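Local coordinates for protein probable peptidyl-prolyl cis-trans isomerase (Mimivirus, PDB 2OSE) that is a trimeric cyclophilin of the virion that probably catalyses cis-trans isomerisation of peptide bonds preceding proline, at residues L8-K13 with R37-A42. Sequence-based numbering, arbitrary orientation.
Sequences LPNSGK and RDAFPA
Arg37 reaches out of its short 3-10 turn and lays its guanidinium against the side-chain amide of Asn10. The two flat groups stack with their planes only 10° apart, ND2 of Asn10 sitting over the centre of the guanidinium, 3.5 Å from Arg37 CZ. With CG of Arg37 anti to the backbone N (chi1 -166°) and the chain extended as far as NE, the head group is carried out along 8-13 as far as Asn10 and Pro9. An Asx turn holds the Asn10 amide: OD1 accepts the Gly12 N-H at 3.1 Å, in the carbonyl plane.

At the guanidinium edge, Arg37 NH2 donates to Pro9 O at 2.7 Å. The bond is bent (140° at the hydrogen), and the acceptor lies slightly out of the guanidinium plane. NE is taken by a salt bridge to Glu45 of helix 41-52, whose carboxylate also accepts from Ser11 OG. Nearer the backbone, Gly12 O packs against Arg37 CD. Pro41 CB lies off the other guanidinium face, toward its rim, and also meets CD1 of Leu8 at 3.7 Å. The second Leu8 methyl, CD2, approaches Ala42 CB.

At the far end the backbones join: Arg37 N donates to Lys13 O at 3.2 Å, and the same oxygen accepts from a water that in turn takes the Asp38 N-H. The contact thus ties the loop before strand 16-23 to the turn leading into helix 41-52 of the cyclophilin fold. One arginine serves as stacking surface, donor to a main-chain carbonyl and salt-bridge partner, so 8-13 is gripped through its backbone carbonyls as well as the Asn10 side chain, and Glu45 probably balances the charge brought in.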
loop_
_atom_site.group_PDB
_atom_site.type_symbol
_atom_site.label_atom_id
_atom_site.label_comp_id
_atom_site.label_asym_id
_atom_site.label_seq_id
_atom_site.Cartn_x
_atom_site.Cartn_y
_atom_site.Cartn_z
ATOM N N LEU A 8 -20.917 -9.448 -30.422
ATOM C CA LEU A 8 -21.258 -9.236 -29.010
ATOM C C LEU A 8 -22.575 -9.881 -28.608
ATOM O O LEU A 8 -23.557 -9.793 -29.362
ATOM C CB LEU A 8 -21.378 -7.739 -28.726
ATOM C CG LEU A 8 -20.145 -6.854 -28.612
ATOM C CD1 LEU A 8 -20.629 -5.471 -28.248
ATOM C CD2 LEU A 8 -19.194 -7.411 -27.561
ATOM N N PRO A 9 -22.631 -10.468 -27.390
ATOM C CA PRO A 9 -23.944 -10.952 -26.947
ATOM C C PRO A 9 -24.841 -9.745 -26.742
ATOM O O PRO A 9 -24.372 -8.598 -26.790
ATOM C CB PRO A 9 -23.646 -11.671 -25.621
ATOM C CG PRO A 9 -22.376 -11.042 -25.130
ATOM C CD PRO A 9 -21.587 -10.679 -26.369
ATOM N N ASN A 10 -26.135 -9.970 -26.591
ATOM C CA ASN A 10 -26.998 -8.835 -26.299
ATOM C C ASN A 10 -27.869 -9.156 -25.112
ATOM O O ASN A 10 -28.710 -10.058 -25.176
ATOM C CB ASN A 10 -27.805 -8.402 -27.522
ATOM C CG ASN A 10 -28.380 -7.019 -27.365
ATOM O OD1 ASN A 10 -28.947 -6.684 -26.321
ATOM N ND2 ASN A 10 -28.244 -6.196 -28.403
ATOM N N SER A 11 -27.631 -8.436 -24.016
ATOM C CA SER A 11 -28.227 -8.785 -22.735
ATOM C C SER A 11 -29.468 -7.945 -22.450
ATOM O O SER A 11 -30.110 -8.103 -21.401
ATOM C CB SER A 11 -27.191 -8.667 -21.608
ATOM O OG SER A 11 -26.293 -9.773 -21.622
ATOM N N GLY A 12 -29.782 -7.069 -23.401
ATOM C CA GLY A 12 -30.885 -6.147 -23.335
ATOM C C GLY A 12 -30.351 -4.732 -23.427
ATOM O O GLY A 12 -29.157 -4.513 -23.270
ATOM N N LYS A 13 -31.252 -3.785 -23.655
ATOM C CA LYS A 13 -30.949 -2.373 -23.692
ATOM C C LYS A 13 -30.509 -1.827 -22.322
ATOM O O LYS A 13 -29.598 -1.002 -22.237
ATOM C CB LYS A 13 -32.183 -1.612 -24.193
ATOM C CG LYS A 13 -32.048 -0.084 -24.202
ATOM C CD LYS A 13 -33.383 0.621 -24.535
ATOM C CE LYS A 13 -33.133 1.978 -25.214
ATOM N NZ LYS A 13 -34.165 3.023 -24.856
ATOM N N ARG A 37 -26.566 -0.048 -21.982
ATOM C CA ARG A 37 -25.779 -0.750 -22.990
ATOM C C ARG A 37 -25.377 0.220 -24.100
ATOM O O ARG A 37 -24.285 0.061 -24.638
ATOM C CB ARG A 37 -26.530 -1.952 -23.562
ATOM C CG ARG A 37 -25.656 -2.918 -24.370
ATOM C CD ARG A 37 -26.526 -3.899 -25.169
ATOM N NE ARG A 37 -25.721 -4.970 -25.757
ATOM C CZ ARG A 37 -25.286 -4.984 -27.020
ATOM N NH1 ARG A 37 -25.572 -3.977 -27.820
ATOM N NH2 ARG A 37 -24.544 -5.994 -27.472
ATOM N N ASP A 38 -26.223 1.233 -24.388
ATOM C CA ASP A 38 -25.919 2.298 -25.398
ATOM C C ASP A 38 -24.778 3.261 -25.032
ATOM O O ASP A 38 -24.392 4.119 -25.827
ATOM C CB ASP A 38 -27.165 3.112 -25.850
ATOM C CG ASP A 38 -27.832 3.941 -24.728
ATOM O OD1 ASP A 38 -27.183 4.504 -23.812
ATOM O OD2 ASP A 38 -29.077 4.082 -24.804
ATOM N N ALA A 39 -24.247 3.126 -23.830
ATOM C CA ALA A 39 -23.111 3.925 -23.422
ATOM C C ALA A 39 -21.827 3.323 -23.997
ATOM O O ALA A 39 -20.903 4.057 -24.356
ATOM C CB ALA A 39 -23.039 3.993 -21.879
ATOM N N PHE A 40 -21.773 1.996 -24.070
ATOM C CA PHE A 40 -20.528 1.259 -24.258
ATOM C C PHE A 40 -20.861 -0.206 -24.364
ATOM O O PHE A 40 -20.678 -0.954 -23.383
ATOM C CB PHE A 40 -19.618 1.467 -23.017
ATOM C CG PHE A 40 -18.204 0.979 -23.164
ATOM C CD1 PHE A 40 -17.775 0.271 -24.294
ATOM C CD2 PHE A 40 -17.277 1.225 -22.116
ATOM C CE1 PHE A 40 -16.461 -0.187 -24.398
ATOM C CE2 PHE A 40 -15.959 0.780 -22.208
ATOM C CZ PHE A 40 -15.536 0.079 -23.352
ATOM N N PRO A 41 -21.340 -0.663 -25.541
ATOM C CA PRO A 41 -21.751 -2.051 -25.651
ATOM C C PRO A 41 -20.812 -3.146 -25.157
ATOM O O PRO A 41 -21.243 -4.046 -24.423
ATOM C CB PRO A 41 -22.047 -2.199 -27.158
ATOM C CG PRO A 41 -22.540 -0.879 -27.546
ATOM C CD PRO A 41 -21.621 0.076 -26.799
ATOM N N ALA A 42 -19.543 -3.117 -25.562
ATOM C CA ALA A 42 -18.631 -4.199 -25.175
ATOM C C ALA A 42 -18.292 -4.177 -23.669
ATOM O O ALA A 42 -18.076 -5.209 -23.076
ATOM C CB ALA A 42 -17.303 -4.122 -26.010
HETATM O O HOH W 1 -29.083 1.049 -23.733
#